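Local coordinates for protein PHB depolymerase (Penicillium funiculosum, PDB 2D81) that hydrolyses the polyester poly(3-hydroxybutyrate) with an alpha/beta hydrolase fold and binds an (R)-3-hydroxybutyrate trimer in its cleft, at residues D49-Q54 with D286-Y291; G174-R179 with N254-L259; Y267-H270 with G276-S279. All coordinates share one frame; numbering follows the deposited sequence.

Contact 1: residues D49-Q54 with D286-Y291; sequences DCARNQ and DWVGWY. With RB3 ((1R)-3-{[(1R)-3-methoxy-1-methyl-3-oxopropyl]oxy}-1-methyl-3-oxopropyl (3R)-3-hydroxybutanoate), chain C.
In the wall of the polyester-binding cleft, the methyl of Ala51 lies against Trp287 and Val288, two residues that line the site of the RB3 trimer. Ala51 CB comes to 3.6 Å from Trp287 O and 3.9 Å from Trp287 CZ3, oblique to the indole, and touches Val288 CG1. Two waters stitch the backbones: water 1 accepts from Ala51 N and donates to Trp287 O, while water 2 donates to both Ala51 O and Val288 O. With CG set between its backbone N and carbonyl carbon (chi1 62°), the Trp287 indole turns its N-H edge to the ligand, and NE1 bonds RB3 O1B at 2.9 Å (157° at the hydrogen). Val288 CG1 covers one face of this ring, and the other valine methyl, CG2, lies over the Trp290 ring. A leucine at Trp287 would probably leave the ester carbonyl O1B without its donor and open a gap beside Ala51. Within 286-291, Asp286 OD1 takes the backbone N-H of Val288, Gly289 and Trp290, with Trp290 N 3.0 Å from OD1, and OD2 takes that of Tyr291. The Val288 bond makes an Asx turn and the Gly289 bond an Asx motif, in the loop that presents the substrate-binding tryptophans.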
loop_
_atom_site.group_PDB
_atom_site.type_symbol
_atom_site.label_atom_id
_atom_site.label_comp_id
_atom_site.label_asym_id
_atom_site.label_seq_id
_atom_site.Cartn_x
_atom_site.Cartn_y
_atom_site.Cartn_z
ATOM N N ASP A 49 -7.146 0.922 11.775
ATOM C CA ASP A 49 -7.333 1.660 13.031
ATOM C C ASP A 49 -6.709 0.912 14.209
ATOM O O ASP A 49 -7.046 1.169 15.364
ATOM C CB ASP A 49 -8.830 1.899 13.303
ATOM C CG ASP A 49 -9.089 3.127 14.181
ATOM O OD1 ASP A 49 -9.818 3.008 15.189
ATOM O OD2 ASP A 49 -8.579 4.217 13.853
ATOM N N CYS A 50 -5.785 0.001 13.914
ATOM C CA CYS A 50 -5.201 -0.853 14.950
ATOM C C CYS A 50 -4.642 -0.044 16.119
ATOM O O CYS A 50 -4.854 -0.387 17.282
ATOM C CB CYS A 50 -4.083 -1.728 14.365
ATOM S SG CYS A 50 -3.630 -3.113 15.469
ATOM N N ALA A 51 -3.929 1.036 15.810
ATOM C CA ALA A 51 -3.124 1.716 16.819
ATOM C C ALA A 51 -3.817 2.904 17.478
ATOM O O ALA A 51 -3.174 3.678 18.185
ATOM C CB ALA A 51 -1.799 2.169 16.206
ATOM N N ARG A 52 -5.120 3.058 17.257
ATOM C CA ARG A 52 -5.804 4.226 17.804
ATOM C C ARG A 52 -6.056 4.095 19.301
ATOM O O ARG A 52 -5.892 5.064 20.045
ATOM C CB ARG A 52 -7.133 4.483 17.082
ATOM C CG ARG A 52 -7.822 5.769 17.544
ATOM C CD ARG A 52 -9.147 6.005 16.839
ATOM N NE ARG A 52 -8.988 6.426 15.448
ATOM C CZ ARG A 52 -8.888 7.692 15.049
ATOM N NH1 ARG A 52 -8.749 7.969 13.760
ATOM N NH2 ARG A 52 -8.937 8.683 15.932
ATOM N N ASN A 53 -6.447 2.903 19.747
ATOM C CA ASN A 53 -6.833 2.717 21.145
ATOM C C ASN A 53 -6.044 1.636 21.880
ATOM O O ASN A 53 -6.394 1.253 22.999
ATOM C CB ASN A 53 -8.333 2.419 21.243
ATOM C CG ASN A 53 -9.185 3.567 20.742
ATOM O OD1 ASN A 53 -9.726 3.524 19.638
ATOM N ND2 ASN A 53 -9.299 4.613 21.552
ATOM N N GLN A 54 -4.984 1.147 21.247
ATOM C CA GLN A 54 -3.998 0.316 21.927
ATOM C C GLN A 54 -2.633 0.710 21.381
ATOM O O GLN A 54 -2.530 1.208 20.257
ATOM C CB GLN A 54 -4.282 -1.166 21.664
ATOM C CG GLN A 54 -4.028 -1.615 20.235
ATOM C CD GLN A 54 -4.774 -2.889 19.880
ATOM O OE1 GLN A 54 -4.797 -3.850 20.656
ATOM N NE2 GLN A 54 -5.384 -2.906 18.699
ATOM N N ASP A 286 1.807 6.909 7.794
ATOM C CA ASP A 286 1.192 7.211 9.083
ATOM C C ASP A 286 0.016 6.293 9.419
ATOM O O ASP A 286 -1.098 6.491 8.932
ATOM C CB ASP A 286 0.736 8.670 9.105
ATOM C CG ASP A 286 0.282 9.118 10.477
ATOM O OD1 ASP A 286 0.416 8.331 11.440
ATOM O OD2 ASP A 286 -0.205 10.261 10.591
ATOM N N TRP A 287 0.274 5.291 10.255
ATOM C CA TRP A 287 -0.789 4.443 10.790
ATOM C C TRP A 287 -0.890 4.549 12.316
ATOM O O TRP A 287 -1.526 3.713 12.967
ATOM C CB TRP A 287 -0.560 2.978 10.389
ATOM C CG TRP A 287 0.714 2.373 10.916
ATOM C CD1 TRP A 287 1.985 2.607 10.469
ATOM C CD2 TRP A 287 0.835 1.440 11.998
ATOM N NE1 TRP A 287 2.889 1.876 11.205
ATOM C CE2 TRP A 287 2.210 1.153 12.151
ATOM C CE3 TRP A 287 -0.086 0.820 12.854
ATOM C CZ2 TRP A 287 2.687 0.272 13.126
ATOM C CZ3 TRP A 287 0.389 -0.057 13.826
ATOM C CH2 TRP A 287 1.765 -0.322 13.952
ATOM N N VAL A 288 -0.280 5.583 12.888
ATOM C CA VAL A 288 -0.256 5.729 14.345
ATOM C C VAL A 288 -0.703 7.106 14.823
ATOM O O VAL A 288 -0.915 7.313 16.022
ATOM C CB VAL A 288 1.153 5.448 14.913
ATOM C CG1 VAL A 288 1.564 4.026 14.582
ATOM C CG2 VAL A 288 2.159 6.448 14.349
ATOM N N GLY A 289 -0.839 8.042 13.888
ATOM C CA GLY A 289 -1.328 9.367 14.225
ATOM C C GLY A 289 -0.262 10.445 14.334
ATOM O O GLY A 289 -0.484 11.470 14.986
ATOM N N TRP A 290 0.891 10.232 13.702
ATOM C CA TRP A 290 1.936 11.255 13.675
ATOM C C TRP A 290 1.397 12.602 13.200
ATOM O O TRP A 290 1.672 13.644 13.796
ATOM C CB TRP A 290 3.082 10.847 12.743
ATOM C CG TRP A 290 4.029 9.835 13.295
ATOM C CD1 TRP A 290 4.766 9.934 14.440
ATOM C CD2 TRP A 290 4.390 8.592 12.691
ATOM N NE1 TRP A 290 5.571 8.828 14.584
ATOM C CE2 TRP A 290 5.359 7.986 13.523
ATOM C CE3 TRP A 290 3.990 7.928 11.524
ATOM C CZ2 TRP A 290 5.932 6.748 13.225
ATOM C CZ3 TRP A 290 4.560 6.695 11.226
ATOM C CH2 TRP A 290 5.521 6.118 12.076
ATOM N N TYR A 291 0.632 12.578 12.115
ATOM C CA TYR A 291 0.299 13.806 11.409
ATOM C C TYR A 291 -1.174 14.175 11.516
ATOM O O TYR A 291 -1.713 14.876 10.662
ATOM C CB TYR A 291 0.722 13.675 9.942
ATOM C CG TYR A 291 2.180 13.303 9.810
ATOM C CD1 TYR A 291 2.566 12.039 9.352
ATOM C CD2 TYR A 291 3.179 14.185 10.222
ATOM C CE1 TYR A 291 3.910 11.668 9.317
ATOM C CE2 TYR A 291 4.520 13.823 10.192
ATOM C CZ TYR A 291 4.881 12.566 9.741
ATOM O OH TYR A 291 6.212 12.211 9.723
HETATM O O1M RB3 C . 9.377 -2.572 11.528
HETATM C C1A RB3 C . 8.706 -1.922 10.697
HETATM O O1A RB3 C . 9.124 -0.971 10.001
HETATM C C2A RB3 C . 7.242 -2.330 10.517
HETATM C C3A RB3 C . 6.300 -1.152 10.774
HETATM C C4A RB3 C . 4.858 -1.635 10.600
HETATM O O3A RB3 C . 6.488 -0.681 12.119
HETATM C C1B RB3 C . 6.397 0.673 12.214
HETATM O O1B RB3 C . 5.777 1.323 11.373
HETATM C C2B RB3 C . 7.086 1.365 13.392
HETATM C C3B RB3 C . 6.611 2.805 13.613
HETATM C C4B RB3 C . 5.128 2.853 13.986
HETATM O O3B RB3 C . 7.367 3.384 14.689
HETATM C C1C RB3 C . 8.547 3.915 14.269
HETATM O O1C RB3 C . 9.175 3.387 13.352
HETATM C C2C RB3 C . 9.088 5.168 14.961
HETATM C C3C RB3 C . 10.454 4.899 15.596
HETATM C C4C RB3 C . 10.970 6.149 16.311
HETATM O O3C RB3 C . 10.349 3.808 16.514
HETATM O O HOH W 1 -3.493 1.829 13.065
HETATM O O HOH W 2 -0.978 5.254 18.080
#

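Contact 2: residues G174-R179 with N254-L259; sequences GSLNAR and NNMIIL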
loop_
_atom_site.group_PDB
_atom_site.type_symbol
_atom_site.label_atom_id
_atom_site.label_comp_id
_atom_site.label_asym_id
_atom_site.label_seq_id
_atom_site.Cartn_x
_atom_site.Cartn_y
_atom_site.Cartn_z
ATOM N N GLY A 174 -7.867 -9.973 -11.499
ATOM C CA GLY A 174 -8.273 -11.208 -12.144
ATOM C C GLY A 174 -7.231 -11.660 -13.144
ATOM O O GLY A 174 -6.036 -11.667 -12.843
ATOM N N SER A 175 -7.672 -12.042 -14.335
ATOM C CA SER A 175 -6.736 -12.417 -15.381
ATOM C C SER A 175 -5.790 -11.249 -15.640
ATOM O O SER A 175 -6.186 -10.085 -15.558
ATOM C CB SER A 175 -7.489 -12.782 -16.665
ATOM O OG SER A 175 -8.388 -11.751 -17.046
ATOM N N LEU A 176 -4.532 -11.574 -15.908
ATOM C CA LEU A 176 -3.567 -10.616 -16.432
ATOM C C LEU A 176 -2.715 -11.329 -17.467
ATOM O O LEU A 176 -2.535 -12.545 -17.395
ATOM C CB LEU A 176 -2.667 -10.083 -15.313
ATOM C CG LEU A 176 -3.320 -9.159 -14.285
ATOM C CD1 LEU A 176 -2.283 -8.708 -13.262
ATOM C CD2 LEU A 176 -3.922 -7.957 -14.996
ATOM N N ASN A 177 -2.196 -10.572 -18.430
ATOM C CA ASN A 177 -1.241 -11.116 -19.384
ATOM C C ASN A 177 0.084 -11.375 -18.680
ATOM O O ASN A 177 0.412 -10.713 -17.692
ATOM C CB ASN A 177 -1.025 -10.139 -20.544
ATOM C CG ASN A 177 -2.313 -9.795 -21.263
ATOM O OD1 ASN A 177 -3.118 -10.675 -21.573
ATOM N ND2 ASN A 177 -2.512 -8.512 -21.542
ATOM N N ALA A 178 0.840 -12.341 -19.192
ATOM C CA ALA A 178 2.120 -12.713 -18.605
ATOM C C ALA A 178 3.003 -11.487 -18.405
ATOM O O ALA A 178 3.032 -10.585 -19.244
ATOM C CB ALA A 178 2.822 -13.721 -19.496
ATOM N N ARG A 179 3.723 -11.459 -17.291
ATOM C CA ARG A 179 4.597 -10.336 -16.981
ATOM C C ARG A 179 5.746 -10.258 -17.977
ATOM O O ARG A 179 6.121 -11.260 -18.586
ATOM C CB ARG A 179 5.165 -10.478 -15.572
ATOM C CG ARG A 179 6.086 -11.673 -15.405
ATOM C CD ARG A 179 6.650 -11.739 -13.995
ATOM N NE ARG A 179 7.457 -12.939 -13.803
ATOM C CZ ARG A 179 8.082 -13.247 -12.672
ATOM N NH1 ARG A 179 7.998 -12.441 -11.622
ATOM N NH2 ARG A 179 8.790 -14.366 -12.590
ATOM N N ASN A 254 0.017 -5.065 -19.222
ATOM C CA ASN A 254 -1.392 -5.053 -18.842
ATOM C C ASN A 254 -1.994 -3.656 -18.746
ATOM O O ASN A 254 -2.937 -3.428 -17.987
ATOM C CB ASN A 254 -1.573 -5.792 -17.511
ATOM C CG ASN A 254 -1.441 -7.292 -17.663
ATOM O OD1 ASN A 254 -2.343 -7.952 -18.177
ATOM N ND2 ASN A 254 -0.310 -7.838 -17.228
ATOM N N ASN A 255 -1.460 -2.730 -19.535
ATOM C CA ASN A 255 -2.012 -1.381 -19.626
ATOM C C ASN A 255 -2.269 -0.814 -18.240
ATOM O O ASN A 255 -3.343 -0.281 -17.966
ATOM C CB ASN A 255 -3.322 -1.392 -20.415
ATOM C CG ASN A 255 -3.147 -1.904 -21.827
ATOM O OD1 ASN A 255 -2.262 -1.458 -22.555
ATOM N ND2 ASN A 255 -4.001 -2.840 -22.228
ATOM N N MET A 256 -1.278 -0.940 -17.367
ATOM C CA MET A 256 -1.432 -0.540 -15.974
ATOM C C MET A 256 -0.324 0.431 -15.578
ATOM O O MET A 256 0.852 0.171 -15.820
ATOM C CB MET A 256 -1.381 -1.776 -15.072
ATOM C CG MET A 256 -1.675 -1.502 -13.607
ATOM S SD MET A 256 -1.463 -2.990 -12.617
ATOM C CE MET A 256 -2.832 -4.003 -13.246
ATOM N N ILE A 257 -0.712 1.551 -14.975
ATOM C CA ILE A 257 0.242 2.477 -14.378
ATOM C C ILE A 257 0.415 2.115 -12.901
ATOM O O ILE A 257 -0.556 1.791 -12.218
ATOM C CB ILE A 257 -0.263 3.935 -14.499
ATOM C CG1 ILE A 257 -0.326 4.337 -15.978
ATOM C CG2 ILE A 257 0.645 4.880 -13.723
ATOM C CD1 ILE A 257 -0.907 5.728 -16.217
ATOM N N ILE A 258 1.652 2.145 -12.416
ATOM C CA ILE A 258 1.903 1.953 -10.990
ATOM C C ILE A 258 2.363 3.277 -10.395
ATOM O O ILE A 258 3.390 3.822 -10.800
ATOM C CB ILE A 258 3.011 0.901 -10.726
ATOM C CG1 ILE A 258 2.729 -0.395 -11.497
ATOM C CG2 ILE A 258 3.098 0.617 -9.234
ATOM C CD1 ILE A 258 1.469 -1.130 -11.068
ATOM N N LEU A 259 1.601 3.798 -9.437
ATOM C CA LEU A 259 1.977 5.032 -8.750
ATOM C C LEU A 259 2.733 4.699 -7.471
ATOM O O LEU A 259 2.279 3.877 -6.672
ATOM C CB LEU A 259 0.728 5.851 -8.410
ATOM C CG LEU A 259 0.905 7.078 -7.507
ATOM C CD1 LEU A 259 1.775 8.124 -8.206
ATOM C CD2 LEU A 259 -0.464 7.663 -7.173
#
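Asn254 reaches across to the backbone of Asn177 and uses both ends of its amide there. Asn254 OD1 accepts from Asn177 N at 2.6 Å, a short bond lying in the carbonyl plane on a lone pair. Asn254 ND2 gives a nearly straight bond (170°) to Asn177 O, 3.0 Å away, and that oxygen is met somewhat out of its own carbonyl plane. One side chain thus reads the N-H and C=O of a single residue, much as a neighbouring strand would, and fixes the rotation of the amide. ND2 also bonds Trp250 O, at the end of helix 247-251. In the alpha/beta hydrolase fold, the loop after helix 164-173 here passes the start of strand 256-260, an inner strand of the central sheet. Leu176 supplies the apolar part. Its CG lies anti to the carbonyl carbon (chi1 -70°), and the side chain crosses that of Asn254 at about a right angle, bringing Leu176 CD2 to 3.7 Å from Asn254 CG. Leu176 CD2 also lies 4.5 Å from Met256 CE, and Leu169 of helix 164-173 touches both Leu176 and Met256. The amide planes of Asn177 and Asn254 are 15° apart, with Asn177 ND2 bonded to Thr253 O.

Contact 3: residues Y267-H270 with G276-S279; sequences YTIH and GVLS. With RB3 ((1R)-3-{[(1R)-3-methoxy-1-methyl-3-oxopropyl]oxy}-1-methyl-3-oxopropyl (3R)-3-hydroxybutanoate), chain C.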
loop_
_atom_site.group_PDB
_atom_site.type_symbol
_atom_site.label_atom_id
_atom_site.label_comp_id
_atom_site.label_asym_id
_atom_site.label_seq_id
_atom_site.Cartn_x
_atom_site.Cartn_y
_atom_site.Cartn_z
ATOM N N TYR A 267 12.449 13.397 11.790
ATOM C CA TYR A 267 13.071 13.135 13.084
ATOM C C TYR A 267 12.380 13.868 14.227
ATOM O O TYR A 267 12.723 13.672 15.397
ATOM C CB TYR A 267 14.551 13.523 13.041
ATOM C CG TYR A 267 15.305 12.868 11.908
ATOM C CD1 TYR A 267 15.775 13.619 10.830
ATOM C CD2 TYR A 267 15.516 11.491 11.894
ATOM C CE1 TYR A 267 16.435 13.011 9.764
ATOM C CE2 TYR A 267 16.171 10.873 10.836
ATOM C CZ TYR A 267 16.628 11.638 9.774
ATOM O OH TYR A 267 17.271 11.027 8.723
ATOM N N THR A 268 11.402 14.704 13.891
ATOM C CA THR A 268 10.696 15.480 14.905
ATOM C C THR A 268 9.703 14.622 15.687
ATOM O O THR A 268 9.239 13.585 15.201
ATOM C CB THR A 268 9.946 16.683 14.283
ATOM O OG1 THR A 268 8.890 16.221 13.435
ATOM C CG2 THR A 268 10.906 17.539 13.469
ATOM N N ILE A 269 9.392 15.063 16.901
ATOM C CA ILE A 269 8.516 14.324 17.806
ATOM C C ILE A 269 7.065 14.777 17.652
ATOM O O ILE A 269 6.784 15.974 17.605
ATOM C CB ILE A 269 8.953 14.531 19.281
ATOM C CG1 ILE A 269 10.367 13.981 19.489
ATOM C CG2 ILE A 269 7.974 13.849 20.223
ATOM C CD1 ILE A 269 10.497 12.494 19.217
ATOM N N HIS A 270 6.152 13.812 17.579
ATOM C CA HIS A 270 4.727 14.088 17.413
ATOM C C HIS A 270 3.920 13.370 18.486
ATOM O O HIS A 270 4.225 12.233 18.841
ATOM C CB HIS A 270 4.243 13.595 16.046
ATOM C CG HIS A 270 4.893 14.276 14.883
ATOM N ND1 HIS A 270 4.522 15.532 14.451
ATOM C CD2 HIS A 270 5.894 13.877 14.062
ATOM C CE1 HIS A 270 5.265 15.876 13.414
ATOM N NE2 HIS A 270 6.106 14.890 13.158
ATOM N N GLY A 276 1.468 8.561 24.179
ATOM C CA GLY A 276 2.351 9.711 24.257
ATOM C C GLY A 276 2.851 10.247 22.927
ATOM O O GLY A 276 2.067 10.697 22.092
ATOM N N VAL A 277 4.166 10.205 22.734
ATOM C CA VAL A 277 4.790 10.843 21.580
ATOM C C VAL A 277 5.671 9.859 20.828
ATOM O O VAL A 277 6.042 8.811 21.361
ATOM C CB VAL A 277 5.663 12.037 22.006
ATOM C CG1 VAL A 277 4.833 13.021 22.810
ATOM C CG2 VAL A 277 6.859 11.549 22.810
ATOM N N LEU A 278 6.009 10.207 19.592
ATOM C CA LEU A 278 6.832 9.345 18.758
ATOM C C LEU A 278 7.350 10.133 17.554
ATOM O O LEU A 278 6.641 10.976 17.000
ATOM C CB LEU A 278 6.005 8.147 18.279
ATOM C CG LEU A 278 6.777 6.938 17.751
ATOM C CD1 LEU A 278 7.484 6.251 18.911
ATOM C CD2 LEU A 278 5.824 5.970 17.069
ATOM N N SER A 279 8.588 9.864 17.157
ATOM C CA SER A 279 9.130 10.447 15.937
ATOM C C SER A 279 8.971 9.453 14.791
ATOM O O SER A 279 8.500 8.332 14.996
ATOM C CB SER A 279 10.607 10.813 16.131
ATOM O OG SER A 279 11.367 9.699 16.566
HETATM O O1M RB3 C . 9.377 -2.572 11.528
HETATM C C1A RB3 C . 8.706 -1.922 10.697
HETATM O O1A RB3 C . 9.124 -0.971 10.001
HETATM C C2A RB3 C . 7.242 -2.330 10.517
HETATM C C3A RB3 C . 6.300 -1.152 10.774
HETATM C C4A RB3 C . 4.858 -1.635 10.600
HETATM O O3A RB3 C . 6.488 -0.681 12.119
HETATM C C1B RB3 C . 6.397 0.673 12.214
HETATM O O1B RB3 C . 5.777 1.323 11.373
HETATM C C2B RB3 C . 7.086 1.365 13.392
HETATM C C3B RB3 C . 6.611 2.805 13.613
HETATM C C4B RB3 C . 5.128 2.853 13.986
HETATM O O3B RB3 C . 7.367 3.384 14.689
HETATM C C1C RB3 C . 8.547 3.915 14.269
HETATM O O1C RB3 C . 9.175 3.387 13.352
HETATM C C2C RB3 C . 9.088 5.168 14.961
HETATM C C3C RB3 C . 10.454 4.899 15.596
HETATM C C4C RB3 C . 10.970 6.149 16.311
HETATM O O3C RB3 C . 10.349 3.808 16.514
HETATM O O HOH W 3 13.791 11.020 15.268
#
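Ile269 holds CG2 anti to its backbone N and CG1 beside that N (chi1 -62°), then folds back at chi2 -61°, so that the two branches reach different residues of the facing strand: CG2 meets Val277 and CD1 meets Ser279. The strands 269-271 and 277-280 form a two-stranded antiparallel beta hairpin at the surface, beside the cleft that holds the RB3 trimer. Its hydrogen-bonded pair is His270 with Leu278. His270 N donates to Leu278 O at 2.9 Å, and Leu278 N returns a bond to His270 O at 2.8 Å. Next to this pair, Ile269 CG2 presses on Val277 CB at 3.4 Å, tighter than usual for two carbons, while CD1 rests on Ser279 CB at 3.5 Å. Ile269 and Ser279 share one face of the hairpin; His270 and Leu278 share the other. The imidazole of His270 has Leu278 O near its plane at the edge; its NE2 is hydrogen-bonded to Asp266 OD2, and Thr268 OG1 to Asp266 OD1. Tyr291 packs on His270 edge-to-face. Leu278, with CG anti to its N (chi1 -162°), brings CD2 to 3.8 Å from RB3 O3B, so the hairpin supplies part of the pocket wall. At the turn into the hairpin, water 3 donates to Tyr267 O at 2.9 Å and is hydrogen-bonded to Ser279 OG, 3.1 Å away.

Overall arrangement
From the N terminus, the chain leaves strand 39-43 and enters the loop holding 49-54, where contact 1 opens; it closes only at 286-291, shortly before helix 301-314. Both other contacts nest inside that long loop. Contact 2 closes a loop of about 75 residues, from the turn after helix 164-173 to the start of strand 256-260 in the central sheet. Contact 3 then opens and closes a tight hairpin, in series with contact 2. Contacts 1 and 3 adjoin, with centres about 13 Å apart; both touch RB3, and Trp290 and Tyr291 pack on the hairpin. Contact 2 lies across the chain's centre, about 32 Å from contact 1 between centres, away from the cleft.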